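PDB 6T2R: beta-glycosidase from Bacteroides caccae, which probably hydrolyses beta-galactosidic linkages inside mucin O-glycans, as an endo-acting O-glycanase of glycoside hydrolase family 16. Local coordinates for residues W123-T128 / L231-L236; A114-A119 / M147-H152; W138-E143 / H161-Y166. All blocks are in the same frame, centred on the assembly; numbering follows the deposited sequence.

Contact 1. Residues W123-T128 / L231-L236; sequences WPAIWT and LIDMQL
W123 meets Q235 just beyond the end of an antiparallel strand pair: its backbone N donates to Q235 O at 3.0 Å, from above the carbonyl plane. The indole then lies over the glutamine stem, with Q235 CB 3.6 Å from the centroid of the five-membered ring in a CH-pi contact. Next, P124 lies alongside M234, both pointing the same way, and the two share M253 of strand 251-263 as a neighbour. A125 and D233 form a hydrogen-bonded pair, A125 N to D233 O at 3.0 Å and D233 N to A125 O at 3.1 Å. The methyl of A125 also packs against the Q235 amide. I126 opposes I232 in a non-hydrogen-bonded pair; both turn to the other face of the sheet, where I232 rests on V255 and V258. W127 returns to the face of A125 and pairs with L231 through two backbone bonds, the shorter being L231 N to W127 O at 2.7 Å. With CG set between backbone N and carbonyl carbon (chi1 59°), the W127 indole swings across toward strand 228-233. There L231 CB sits over the face of the five-membered ring, and L231 CD2 comes within 3.5 Å of W127 CZ2. At the ring edge W127 NE1 donates in plane to D233 OD1, 2.9 Å away and fairly straight at 160°. W57 adds an edge-to-face partner for the same indole. T128 OG1 bonds to Q228. The I126 and I232 face is thus aliphatic, while the other carries W127 and D233 beside L231 and A125, with Q235 and W123 continuing just beyond the strands, consistent with the substrate-facing side of a GH16 jelly roll; there the buried D233 carboxylate, together with L231 over the ring face, helps to fix the rotation of W127 by holding its N-H.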
# COMPACT_ATOMS: atom_id res chain seq x y z
N TRP A 123 9.32 -1.81 8.11
CA TRP A 123 8.18 -2.51 7.46
C TRP A 123 7.45 -1.52 6.57
O TRP A 123 6.31 -1.14 6.82
CB TRP A 123 7.27 -3.18 8.50
CG TRP A 123 6.72 -2.30 9.58
CD1 TRP A 123 7.40 -1.42 10.37
CD2 TRP A 123 5.37 -2.31 10.07
NE1 TRP A 123 6.56 -0.86 11.29
CE2 TRP A 123 5.30 -1.38 11.13
CE3 TRP A 123 4.20 -2.97 9.69
CZ2 TRP A 123 4.11 -1.10 11.80
CZ3 TRP A 123 3.02 -2.69 10.36
CH2 TRP A 123 2.99 -1.77 11.41
N PRO A 124 8.11 -1.10 5.47
CA PRO A 124 7.45 -0.29 4.44
C PRO A 124 6.24 -1.03 3.86
O PRO A 124 6.30 -2.22 3.75
CB PRO A 124 8.52 -0.15 3.35
CG PRO A 124 9.37 -1.40 3.57
CD PRO A 124 9.47 -1.50 5.07
N ALA A 125 5.17 -0.30 3.57
CA ALA A 125 3.88 -0.86 3.12
C ALA A 125 3.36 -0.12 1.89
O ALA A 125 3.65 1.09 1.72
CB ALA A 125 2.86 -0.83 4.24
N ILE A 126 2.59 -0.83 1.07
CA ILE A 126 1.77 -0.28 -0.05
C ILE A 126 0.37 -0.84 0.17
O ILE A 126 0.23 -2.07 0.24
CB ILE A 126 2.36 -0.70 -1.41
CG1 ILE A 126 3.81 -0.22 -1.56
CG2 ILE A 126 1.47 -0.23 -2.54
CD1 ILE A 126 4.60 -0.82 -2.71
N TRP A 127 -0.64 0.01 0.26
CA TRP A 127 -1.93 -0.49 0.74
C TRP A 127 -3.03 0.49 0.44
O TRP A 127 -2.72 1.67 0.11
CB TRP A 127 -1.81 -0.84 2.22
CG TRP A 127 -1.41 0.25 3.17
CD1 TRP A 127 -0.25 0.98 3.20
CD2 TRP A 127 -2.13 0.60 4.37
NE1 TRP A 127 -0.24 1.80 4.30
CE2 TRP A 127 -1.37 1.59 5.03
CE3 TRP A 127 -3.35 0.19 4.92
CZ2 TRP A 127 -1.79 2.16 6.21
CZ3 TRP A 127 -3.78 0.76 6.10
CH2 TRP A 127 -3.00 1.73 6.73
N THR A 128 -4.27 0.01 0.54
CA THR A 128 -5.47 0.82 0.27
C THR A 128 -6.51 0.66 1.39
O THR A 128 -6.58 -0.38 2.03
CB THR A 128 -6.09 0.49 -1.09
OG1 THR A 128 -6.81 -0.74 -0.97
CG2 THR A 128 -5.05 0.47 -2.19
N LEU A 231 -2.05 4.31 -0.16
CA LEU A 231 -1.01 4.72 0.82
C LEU A 231 0.27 3.98 0.41
O LEU A 231 0.21 2.73 0.15
CB LEU A 231 -1.42 4.30 2.24
CG LEU A 231 -2.76 4.84 2.77
CD1 LEU A 231 -3.92 3.92 2.36
CD2 LEU A 231 -2.74 4.97 4.28
N ILE A 232 1.37 4.71 0.42
CA ILE A 232 2.76 4.21 0.22
C ILE A 232 3.61 4.87 1.30
O ILE A 232 3.62 6.12 1.33
CB ILE A 232 3.30 4.54 -1.18
CG1 ILE A 232 2.38 4.02 -2.28
CG2 ILE A 232 4.71 3.96 -1.28
CD1 ILE A 232 2.72 4.45 -3.68
N ASP A 233 4.20 4.09 2.21
CA ASP A 233 4.82 4.77 3.37
C ASP A 233 5.81 3.84 4.04
O ASP A 233 5.54 2.64 4.16
CB ASP A 233 3.75 5.26 4.36
CG ASP A 233 3.00 4.13 5.05
OD1 ASP A 233 2.14 3.50 4.40
OD2 ASP A 233 3.33 3.85 6.22
N MET A 234 6.95 4.43 4.40
CA MET A 234 7.95 3.82 5.28
C MET A 234 7.34 3.77 6.68
O MET A 234 6.51 4.66 7.05
CB MET A 234 9.25 4.64 5.27
CG MET A 234 10.37 4.06 6.14
SD MET A 234 10.72 2.33 5.84
CE MET A 234 11.45 2.39 4.20
N GLN A 235 7.73 2.74 7.41
CA GLN A 235 7.22 2.41 8.74
C GLN A 235 8.42 1.86 9.52
O GLN A 235 9.26 1.12 8.91
CB GLN A 235 6.05 1.42 8.62
CG GLN A 235 4.84 2.01 7.93
CD GLN A 235 3.68 1.08 7.69
OE1 GLN A 235 3.73 -0.13 7.91
NE2 GLN A 235 2.63 1.65 7.16
N LEU A 236 8.50 2.21 10.80
CA LEU A 236 9.59 1.74 11.70
C LEU A 236 9.01 1.33 13.06
O LEU A 236 8.35 2.18 13.70
CB LEU A 236 10.62 2.87 11.87
CG LEU A 236 11.60 3.06 10.70
CD1 LEU A 236 12.45 4.31 10.92
CD2 LEU A 236 12.47 1.83 10.51

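Contact 2. Residues A114-A119 / M147-H152; sequences ARLHGA and MERLNH
L116 slides past R149 in the opposite direction where two strands of the GH16 beta-jelly roll, 108-116 and 147-148, lead on toward loops. L116 CD1 presses on the arginine stem, 3.4 Å from R149 CB, and also touches the M147 sulfur. L116 CB lies over one face of the guanidinium, 3.5 Å from R149 NH2, while the backbone of H117 meets the edge of that group. The R149 chain folds back at chi2 and chi3 (-66° and -71°), which brings its head over L116. Farther along, the imidazole of H152 lies flat over the peptide between G118 and A119, with G118 CA making a CH-pi contact to its face. A119 N reaches N151 O in a weak bond of 3.4 Å, and N151 CA approaches A119 O in return. The second shell sets these groups in place. R149 NH1 donates to D153 O, N151 OD1 takes G121 N and N151 ND2 gives to V241 O, while H152 NE2 is bonded to D248. On the R149 side a water completes the join: it accepts from R149 NH2 at 3.1 Å and donates weakly to L116 O at 3.0 Å.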
# COMPACT_ATOMS: atom_id res chain seq x y z
N ALA A 114 8.77 -0.76 -6.93
CA ALA A 114 9.51 -0.23 -5.77
C ALA A 114 10.71 -1.12 -5.52
O ALA A 114 10.61 -2.37 -5.71
CB ALA A 114 8.63 -0.20 -4.54
N ARG A 115 11.78 -0.48 -5.04
CA ARG A 115 13.00 -1.15 -4.56
C ARG A 115 13.10 -0.89 -3.06
O ARG A 115 12.98 0.26 -2.67
CB ARG A 115 14.20 -0.67 -5.37
CG ARG A 115 15.52 -1.26 -4.91
CD ARG A 115 16.64 -1.24 -5.95
NE ARG A 115 16.93 0.13 -6.28
CZ ARG A 115 17.48 0.57 -7.41
NH1 ARG A 115 17.81 -0.25 -8.38
NH2 ARG A 115 17.64 1.86 -7.59
N LEU A 116 13.32 -1.94 -2.26
CA LEU A 116 13.37 -1.89 -0.78
C LEU A 116 14.80 -2.11 -0.32
O LEU A 116 15.56 -2.68 -1.12
CB LEU A 116 12.44 -2.97 -0.21
CG LEU A 116 11.00 -2.92 -0.71
CD1 LEU A 116 10.12 -3.95 -0.03
CD2 LEU A 116 10.39 -1.52 -0.52
N HIS A 117 15.07 -1.75 0.94
CA HIS A 117 16.38 -1.85 1.64
C HIS A 117 16.18 -2.44 3.04
O HIS A 117 15.42 -1.85 3.80
CB HIS A 117 17.09 -0.49 1.64
CG HIS A 117 17.30 0.06 0.27
ND1 HIS A 117 18.45 -0.20 -0.46
CD2 HIS A 117 16.50 0.80 -0.52
CE1 HIS A 117 18.33 0.34 -1.66
NE2 HIS A 117 17.14 0.98 -1.72
N GLY A 118 16.84 -3.57 3.36
CA GLY A 118 16.81 -4.21 4.68
C GLY A 118 17.20 -3.25 5.79
O GLY A 118 18.10 -2.45 5.58
N ALA A 119 16.51 -3.33 6.92
CA ALA A 119 16.77 -2.61 8.18
C ALA A 119 15.92 -3.27 9.27
O ALA A 119 14.73 -3.51 9.03
CB ALA A 119 16.40 -1.15 8.05
N MET A 147 1.57 -4.61 -0.27
CA MET A 147 2.96 -4.99 0.11
C MET A 147 3.24 -4.61 1.57
O MET A 147 2.96 -3.46 1.95
CB MET A 147 3.94 -4.29 -0.83
CG MET A 147 5.37 -4.77 -0.77
SD MET A 147 6.27 -4.21 0.68
CE MET A 147 6.35 -2.44 0.36
N GLU A 148 3.80 -5.54 2.33
CA GLU A 148 4.49 -5.31 3.62
C GLU A 148 5.79 -6.10 3.59
O GLU A 148 5.73 -7.26 3.22
CB GLU A 148 3.54 -5.75 4.71
CG GLU A 148 2.22 -5.02 4.60
CD GLU A 148 1.45 -5.01 5.87
OE1 GLU A 148 0.57 -5.91 6.01
OE2 GLU A 148 1.75 -4.13 6.70
N ARG A 149 6.93 -5.46 3.84
CA ARG A 149 8.25 -6.14 3.91
C ARG A 149 8.90 -5.83 5.27
O ARG A 149 9.27 -4.67 5.55
CB ARG A 149 9.12 -5.78 2.70
CG ARG A 149 10.15 -6.85 2.36
CD ARG A 149 11.24 -7.05 3.40
NE ARG A 149 12.08 -5.88 3.35
CZ ARG A 149 13.19 -5.79 2.62
NH1 ARG A 149 13.67 -6.82 1.96
NH2 ARG A 149 13.83 -4.63 2.56
N LEU A 150 9.05 -6.88 6.06
CA LEU A 150 9.58 -6.86 7.45
C LEU A 150 11.10 -6.99 7.43
O LEU A 150 11.63 -7.98 6.85
CB LEU A 150 8.97 -8.04 8.22
CG LEU A 150 7.70 -7.76 9.02
CD1 LEU A 150 6.76 -6.82 8.30
CD2 LEU A 150 6.98 -9.05 9.36
N ASN A 151 11.79 -6.10 8.14
CA ASN A 151 13.20 -6.34 8.53
C ASN A 151 14.02 -6.51 7.26
O ASN A 151 13.99 -5.61 6.40
CB ASN A 151 13.26 -7.51 9.53
CG ASN A 151 12.57 -7.13 10.82
OD1 ASN A 151 12.93 -6.13 11.45
ND2 ASN A 151 11.56 -7.89 11.21
N HIS A 152 14.77 -7.61 7.16
CA HIS A 152 15.63 -7.97 6.01
C HIS A 152 14.99 -9.11 5.20
O HIS A 152 15.73 -9.75 4.48
CB HIS A 152 17.06 -8.35 6.51
CG HIS A 152 17.78 -7.22 7.18
ND1 HIS A 152 18.80 -6.49 6.53
CD2 HIS A 152 17.64 -6.66 8.40
CE1 HIS A 152 19.24 -5.53 7.33
NE2 HIS A 152 18.55 -5.62 8.48
O HOH W 1 16.04 -5.17 0.52

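Contact 3. Residues W138-E143 / H161-Y166; sequences WPMGGE and HSHYTY
P139 O is met from both segments: G142 N of its own type I turn donates at 2.8 Å, and S162 CA makes a CA-H...O contact at 3.3 Å from across. A single antiparallel bridge follows, in which E143 N gives to H161 O at 2.9 Å and H161 N to E143 O at 3.0 Å. The bond from E143 is bent, and G142 CA shares its acceptor. A water extends the join on the M140 side of the turn, donating to M140 O and accepting from H163 N. Beyond S162 the chain enters a short, weakly bonded helical turn of the wider pi type, and S162 with T165 forms a capping box: T165 N donates to S162 OG and S162 N to T165 OG1.

Side chains pack around this backbone core. The M140 chain bends at chi2 and chi3 to lay CE over a face of the H163 imidazole, 3.9 Å from its centroid. The peptide between W138 and P139 is cis, which folds the proline back and puts its CB over the centre of the W138 ring. The indole turns its far edge toward the face of Y166, an edge-to-face pair with centroids 5.0 Å apart and planes at 60°; P139 CG also touches Y166 CD2.

At the opposite end of the indole, W138 NE1 donates to the anti lone pair of E143 OE2 at 2.9 Å, tilted 20° from the ring plane. The E143 carboxylate runs beside the H161 ring, whose NE2 bonds weakly to D145. E143 and D145 belong to the E-x-D-x-x-E sequence characteristic of GH16 active sites. The loop and the end of strand 155-161 probably help to orient the E143 carboxylate, with W138 holding one oxygen, H161 beside the group and W127 packed against it.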
# COMPACT_ATOMS: atom_id res chain seq x y z
N TRP A 138 -12.90 1.35 10.15
CA TRP A 138 -11.89 0.27 10.12
C TRP A 138 -12.23 -0.66 11.27
O TRP A 138 -12.41 -0.22 12.38
CB TRP A 138 -10.46 0.85 10.20
CG TRP A 138 -9.44 -0.20 9.96
CD1 TRP A 138 -8.83 -0.50 8.78
CD2 TRP A 138 -9.00 -1.19 10.91
NE1 TRP A 138 -8.01 -1.60 8.93
CE2 TRP A 138 -8.07 -2.02 10.24
CE3 TRP A 138 -9.27 -1.43 12.27
CZ2 TRP A 138 -7.43 -3.09 10.87
CZ3 TRP A 138 -8.60 -2.46 12.89
CH2 TRP A 138 -7.69 -3.27 12.20
N PRO A 139 -12.32 -1.98 11.08
CA PRO A 139 -11.98 -2.63 9.82
C PRO A 139 -13.18 -2.99 8.94
O PRO A 139 -12.97 -3.62 7.93
CB PRO A 139 -11.35 -3.92 10.39
CG PRO A 139 -12.23 -4.27 11.56
CD PRO A 139 -12.67 -2.95 12.13
N MET A 140 -14.38 -2.60 9.32
CA MET A 140 -15.62 -3.01 8.60
C MET A 140 -15.53 -2.55 7.13
O MET A 140 -16.03 -3.27 6.21
CB MET A 140 -16.87 -2.48 9.31
CG MET A 140 -18.19 -2.73 8.55
SD MET A 140 -18.76 -4.38 8.94
CE MET A 140 -19.46 -4.06 10.56
N GLY A 141 -14.88 -1.43 6.85
CA GLY A 141 -14.78 -0.90 5.48
C GLY A 141 -13.77 -1.66 4.67
O GLY A 141 -13.75 -1.52 3.41
N GLY A 142 -12.92 -2.41 5.36
CA GLY A 142 -11.89 -3.23 4.71
C GLY A 142 -10.54 -2.53 4.62
O GLY A 142 -10.47 -1.28 4.70
N GLU A 143 -9.50 -3.34 4.42
CA GLU A 143 -8.10 -2.91 4.21
C GLU A 143 -7.46 -3.92 3.26
O GLU A 143 -7.74 -5.14 3.39
CB GLU A 143 -7.34 -2.86 5.54
CG GLU A 143 -5.91 -2.32 5.42
CD GLU A 143 -5.05 -2.60 6.64
OE1 GLU A 143 -3.88 -2.92 6.49
OE2 GLU A 143 -5.57 -2.50 7.75
N HIS A 161 -7.74 -7.24 5.54
CA HIS A 161 -8.38 -7.18 6.88
C HIS A 161 -9.81 -6.68 6.70
O HIS A 161 -10.05 -5.80 5.79
CB HIS A 161 -7.58 -6.24 7.79
CG HIS A 161 -6.15 -6.60 7.79
ND1 HIS A 161 -5.66 -7.56 8.62
CD2 HIS A 161 -5.13 -6.16 7.03
CE1 HIS A 161 -4.37 -7.68 8.41
NE2 HIS A 161 -4.02 -6.86 7.43
N SER A 162 -10.71 -7.16 7.54
CA SER A 162 -12.14 -6.79 7.51
C SER A 162 -12.78 -7.00 8.88
O SER A 162 -12.15 -7.56 9.74
CB SER A 162 -12.83 -7.64 6.48
OG SER A 162 -12.84 -9.02 6.88
N HIS A 163 -14.07 -6.71 8.99
CA HIS A 163 -14.91 -7.12 10.15
C HIS A 163 -14.78 -8.63 10.33
O HIS A 163 -14.68 -9.11 11.45
CB HIS A 163 -16.34 -6.70 9.89
CG HIS A 163 -17.34 -7.24 10.84
ND1 HIS A 163 -17.45 -6.75 12.11
CD2 HIS A 163 -18.27 -8.21 10.69
CE1 HIS A 163 -18.44 -7.39 12.70
NE2 HIS A 163 -18.95 -8.30 11.86
N TYR A 164 -14.76 -9.36 9.23
CA TYR A 164 -14.80 -10.84 9.23
C TYR A 164 -13.46 -11.37 9.72
O TYR A 164 -13.49 -12.23 10.58
CB TYR A 164 -15.19 -11.30 7.82
CG TYR A 164 -15.34 -12.78 7.60
CD1 TYR A 164 -14.26 -13.53 7.17
CD2 TYR A 164 -16.57 -13.41 7.72
CE1 TYR A 164 -14.38 -14.88 6.88
CE2 TYR A 164 -16.71 -14.76 7.45
CZ TYR A 164 -15.61 -15.50 7.04
OH TYR A 164 -15.72 -16.82 6.71
N THR A 165 -12.34 -10.87 9.19
CA THR A 165 -11.00 -11.39 9.53
C THR A 165 -10.62 -10.94 10.93
O THR A 165 -10.01 -11.73 11.64
CB THR A 165 -9.93 -10.94 8.55
OG1 THR A 165 -9.73 -9.53 8.70
CG2 THR A 165 -10.25 -11.34 7.12
N TYR A 166 -10.88 -9.68 11.26
CA TYR A 166 -10.35 -9.04 12.49
C TYR A 166 -11.41 -9.09 13.61
O TYR A 166 -11.17 -9.71 14.63
CB TYR A 166 -9.90 -7.61 12.19
CG TYR A 166 -9.26 -6.91 13.36
CD1 TYR A 166 -7.91 -7.06 13.66
CD2 TYR A 166 -10.02 -6.08 14.17
CE1 TYR A 166 -7.35 -6.40 14.74
CE2 TYR A 166 -9.47 -5.42 15.26
CZ TYR A 166 -8.13 -5.59 15.54
OH TYR A 166 -7.61 -4.90 16.59
O HOH W 2 -15.62 -5.90 6.69

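Followed from the N terminus, contact 2 opens first, at 114-119, and contact 1 starts soon after, at 123-128; contact 3 begins at 138-143, before 147-152 closes the loop of contact 2. The loop of contact 3 ends at 161-166, and that of contact 1 far later, at 231-236. Contact 2 therefore crosses both others, while contact 3 is nested within contact 1. Strand 125-130 is the common neighbour: it lies between 228-233 on one side and 143-145 and 147-148 on the other, and I126 N probably bonds to M147 O. Contact 2 adds the end of strand 108-116, and contact 3 the helix following strand 155-161.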